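Local coordinates for RagB/SusD domain protein (Flavobacterium johnsoniae, PDB 5J90) that binds chitin as a SusD-like protein of a polysaccharide utilization locus and probably serves chitin capture at the outer membrane, at residues A[113-124]-A[164-175]. Residues are numbered along the deposited sequence; the frame is centred on the assembly and turned at random.
Sequences DQFYALSLILKV and ELDTAVAELTKR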
# COMPACT_ATOMS: atom_id res chain seq x y z
N ASP A 113 -31.19 20.06 -13.05
CA ASP A 113 -30.01 19.79 -12.24
C ASP A 113 -30.31 19.35 -10.80
O ASP A 113 -29.43 18.82 -10.13
CB ASP A 113 -29.02 20.96 -12.29
CG ASP A 113 -28.23 20.99 -13.59
OD1 ASP A 113 -27.88 19.91 -14.11
OD2 ASP A 113 -27.96 22.10 -14.10
N GLN A 114 -31.54 19.55 -10.32
CA GLN A 114 -31.88 19.03 -9.01
C GLN A 114 -31.89 17.50 -9.04
O GLN A 114 -31.38 16.85 -8.13
CB GLN A 114 -33.22 19.59 -8.49
CG GLN A 114 -34.49 19.03 -9.14
CD GLN A 114 -34.86 19.72 -10.44
OE1 GLN A 114 -34.00 20.03 -11.27
NE2 GLN A 114 -36.16 19.96 -10.63
N PHE A 115 -32.42 16.93 -10.11
CA PHE A 115 -32.43 15.48 -10.26
C PHE A 115 -31.03 14.94 -10.53
O PHE A 115 -30.66 13.86 -10.05
CB PHE A 115 -33.41 15.03 -11.34
CG PHE A 115 -34.86 15.28 -10.99
CD1 PHE A 115 -35.49 14.53 -10.01
CD2 PHE A 115 -35.58 16.27 -11.63
CE1 PHE A 115 -36.81 14.76 -9.68
CE2 PHE A 115 -36.90 16.51 -11.31
CZ PHE A 115 -37.52 15.76 -10.33
N TYR A 116 -30.24 15.68 -11.30
CA TYR A 116 -28.85 15.31 -11.54
C TYR A 116 -28.10 15.25 -10.21
O TYR A 116 -27.42 14.27 -9.91
CB TYR A 116 -28.19 16.29 -12.50
CG TYR A 116 -26.71 16.07 -12.73
CD1 TYR A 116 -26.20 14.80 -13.02
CD2 TYR A 116 -25.81 17.13 -12.67
CE1 TYR A 116 -24.85 14.60 -13.24
CE2 TYR A 116 -24.46 16.94 -12.89
CZ TYR A 116 -23.98 15.67 -13.17
OH TYR A 116 -22.63 15.48 -13.38
N ALA A 117 -28.22 16.30 -9.41
CA ALA A 117 -27.58 16.34 -8.09
C ALA A 117 -27.96 15.14 -7.22
O ALA A 117 -27.10 14.50 -6.62
CB ALA A 117 -27.92 17.64 -7.38
N LEU A 118 -29.25 14.84 -7.15
CA LEU A 118 -29.71 13.74 -6.32
C LEU A 118 -29.15 12.41 -6.84
O LEU A 118 -28.76 11.54 -6.05
CB LEU A 118 -31.24 13.71 -6.23
CG LEU A 118 -31.78 14.89 -5.43
CD1 LEU A 118 -33.26 15.14 -5.76
CD2 LEU A 118 -31.60 14.67 -3.93
N SER A 119 -29.09 12.27 -8.17
CA SER A 119 -28.54 11.05 -8.76
C SER A 119 -27.06 10.88 -8.40
O SER A 119 -26.61 9.75 -8.18
CB SER A 119 -28.74 11.00 -10.29
OG SER A 119 -27.82 11.82 -10.98
N LEU A 120 -26.32 11.99 -8.31
CA LEU A 120 -24.91 11.92 -7.94
C LEU A 120 -24.71 11.43 -6.51
O LEU A 120 -23.81 10.63 -6.22
CB LEU A 120 -24.22 13.28 -8.13
CG LEU A 120 -24.01 13.73 -9.58
CD1 LEU A 120 -23.43 15.13 -9.60
CD2 LEU A 120 -23.10 12.74 -10.31
N ILE A 121 -25.55 11.91 -5.59
CA ILE A 121 -25.44 11.47 -4.21
C ILE A 121 -25.72 9.97 -4.09
O ILE A 121 -24.98 9.23 -3.44
CB ILE A 121 -26.38 12.29 -3.28
CG1 ILE A 121 -26.01 13.77 -3.36
CG2 ILE A 121 -26.29 11.78 -1.85
CD1 ILE A 121 -27.02 14.69 -2.65
N LEU A 122 -26.79 9.52 -4.73
CA LEU A 122 -27.11 8.09 -4.74
C LEU A 122 -26.02 7.27 -5.44
O LEU A 122 -25.70 6.16 -5.01
CB LEU A 122 -28.46 7.85 -5.42
CG LEU A 122 -29.66 7.98 -4.51
CD1 LEU A 122 -30.93 7.95 -5.34
CD2 LEU A 122 -29.65 6.86 -3.48
N LYS A 123 -25.47 7.82 -6.52
CA LYS A 123 -24.39 7.17 -7.25
C LYS A 123 -23.19 6.92 -6.33
O LYS A 123 -22.67 5.81 -6.28
CB LYS A 123 -23.96 8.05 -8.43
CG LYS A 123 -22.86 7.46 -9.30
CD LYS A 123 -22.36 8.52 -10.27
CE LYS A 123 -21.37 7.96 -11.29
NZ LYS A 123 -20.80 9.04 -12.12
N VAL A 124 -22.77 7.96 -5.60
CA VAL A 124 -21.62 7.81 -4.72
C VAL A 124 -21.96 6.83 -3.58
O VAL A 124 -21.13 6.00 -3.20
CB VAL A 124 -21.15 9.17 -4.20
CG1 VAL A 124 -20.03 8.99 -3.17
CG2 VAL A 124 -20.66 10.03 -5.37
N GLU A 164 -18.06 14.89 -7.37
CA GLU A 164 -19.49 14.68 -7.57
C GLU A 164 -20.29 15.17 -6.37
O GLU A 164 -21.33 15.82 -6.52
CB GLU A 164 -19.78 13.22 -7.88
CG GLU A 164 -19.31 12.84 -9.28
CD GLU A 164 -19.30 11.34 -9.53
OE1 GLU A 164 -19.27 10.55 -8.55
OE2 GLU A 164 -19.32 10.95 -10.72
N LEU A 165 -19.82 14.87 -5.16
CA LEU A 165 -20.48 15.42 -3.99
C LEU A 165 -20.41 16.95 -3.96
O LEU A 165 -21.37 17.60 -3.54
CB LEU A 165 -19.92 14.80 -2.71
CG LEU A 165 -20.16 13.30 -2.56
CD1 LEU A 165 -19.54 12.80 -1.26
CD2 LEU A 165 -21.64 12.95 -2.62
N ASP A 166 -19.29 17.53 -4.39
CA ASP A 166 -19.19 19.00 -4.49
C ASP A 166 -20.28 19.55 -5.39
O ASP A 166 -20.96 20.51 -5.04
CB ASP A 166 -17.83 19.44 -5.06
CG ASP A 166 -16.67 19.21 -4.11
OD1 ASP A 166 -16.89 19.10 -2.88
OD2 ASP A 166 -15.53 19.18 -4.63
N THR A 167 -20.44 18.95 -6.56
CA THR A 167 -21.45 19.39 -7.53
C THR A 167 -22.86 19.29 -6.95
O THR A 167 -23.64 20.25 -7.02
CB THR A 167 -21.35 18.55 -8.81
OG1 THR A 167 -20.07 18.78 -9.42
CG2 THR A 167 -22.45 18.93 -9.80
N ALA A 168 -23.17 18.15 -6.35
CA ALA A 168 -24.50 17.93 -5.77
C ALA A 168 -24.82 18.89 -4.63
O ALA A 168 -25.91 19.46 -4.56
CB ALA A 168 -24.64 16.49 -5.29
N VAL A 169 -23.86 19.07 -3.72
CA VAL A 169 -24.05 19.96 -2.58
C VAL A 169 -24.25 21.40 -3.02
O VAL A 169 -25.14 22.10 -2.50
CB VAL A 169 -22.87 19.84 -1.58
CG1 VAL A 169 -22.90 20.99 -0.59
CG2 VAL A 169 -22.93 18.51 -0.85
N ALA A 170 -23.47 21.86 -3.99
CA ALA A 170 -23.60 23.24 -4.46
C ALA A 170 -24.96 23.46 -5.12
O ALA A 170 -25.63 24.46 -4.86
CB ALA A 170 -22.48 23.58 -5.43
N GLU A 171 -25.38 22.51 -5.96
CA GLU A 171 -26.64 22.65 -6.69
C GLU A 171 -27.84 22.67 -5.75
O GLU A 171 -28.71 23.55 -5.85
CB GLU A 171 -26.79 21.52 -7.72
CG GLU A 171 -28.10 21.58 -8.51
CD GLU A 171 -28.19 22.79 -9.42
OE1 GLU A 171 -27.15 23.22 -9.96
OE2 GLU A 171 -29.31 23.32 -9.60
N LEU A 172 -27.91 21.72 -4.83
CA LEU A 172 -29.06 21.66 -3.93
C LEU A 172 -29.06 22.82 -2.93
O LEU A 172 -30.12 23.34 -2.57
CB LEU A 172 -29.12 20.32 -3.19
CG LEU A 172 -29.38 19.12 -4.10
CD1 LEU A 172 -29.39 17.85 -3.26
CD2 LEU A 172 -30.70 19.27 -4.87
N THR A 173 -27.88 23.23 -2.47
CA THR A 173 -27.78 24.34 -1.52
C THR A 173 -28.26 25.63 -2.18
O THR A 173 -28.95 26.43 -1.54
CB THR A 173 -26.35 24.50 -0.97
OG1 THR A 173 -26.01 23.32 -0.22
CG2 THR A 173 -26.27 25.71 -0.07
N LYS A 174 -27.93 25.81 -3.45
CA LYS A 174 -28.42 26.96 -4.22
C LYS A 174 -29.95 27.01 -4.21
O LYS A 174 -30.55 28.07 -3.95
CB LYS A 174 -27.90 26.88 -5.66
CG LYS A 174 -28.42 27.95 -6.59
CD LYS A 174 -27.85 27.77 -7.99
CE LYS A 174 -28.41 26.52 -8.66
NZ LYS A 174 -27.87 26.34 -10.04
N ARG A 175 -30.58 25.87 -4.47
CA ARG A 175 -32.04 25.81 -4.50
C ARG A 175 -32.66 26.02 -3.13
O ARG A 175 -33.70 26.68 -3.01
CB ARG A 175 -32.49 24.49 -5.13
CG ARG A 175 -32.10 24.41 -6.60
CD ARG A 175 -32.36 23.05 -7.20
NE ARG A 175 -31.85 22.99 -8.57
CZ ARG A 175 -32.61 23.09 -9.66
NH1 ARG A 175 -33.93 23.22 -9.56
NH2 ARG A 175 -32.03 23.05 -10.85
O HOH W 1 -27.43 24.25 -12.23
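An alpha-helical pair of the SusD fold meets where Ala117 packs on Ala168. The axes of 113-124 and 164-175 run roughly antiparallel (142°) and approach to 8.4 Å. Small side chains permit this: Ala168 CB lies 3.4 Å from Ala117 O and meets Ile121 CG1. Ile121 CD1 and Leu172 CD1 meet tip to tip at 4.0 Å. Trp199 and Val200 of helix 196-213 pack on Leu118 and Leu172, consistent with TPR-like helical packing. At one end, extended Lys123 crosses Glu164 at about a right angle. Its NZ donates to Glu164 OE2 at 2.8 Å, syn but 32° out of the carboxylate plane; OE1 bonds Tyr139. At the other end, Glu171, CG anti to the backbone N (chi1 179°), bends to bring CD 3.5 Å from Asp113 CB. Arg175 NE and NH2 grip Glu171 OE2 side-on, Lys174 NZ pairs with OE1, and Arg175 NH1 with Glu180. Gln114 CB lies over one guanidinium face, toward its rim. Replacing Arg175 by an alanine would probably cost OE2 its two arginine donors and open a gap over Gln114 CB. A water donates to Asp113 OD2 and Glu171 OE1 and accepts from Lys174 NZ, probably easing the carboxylates' approach; Asp113 OD1 bonds Gly110 N.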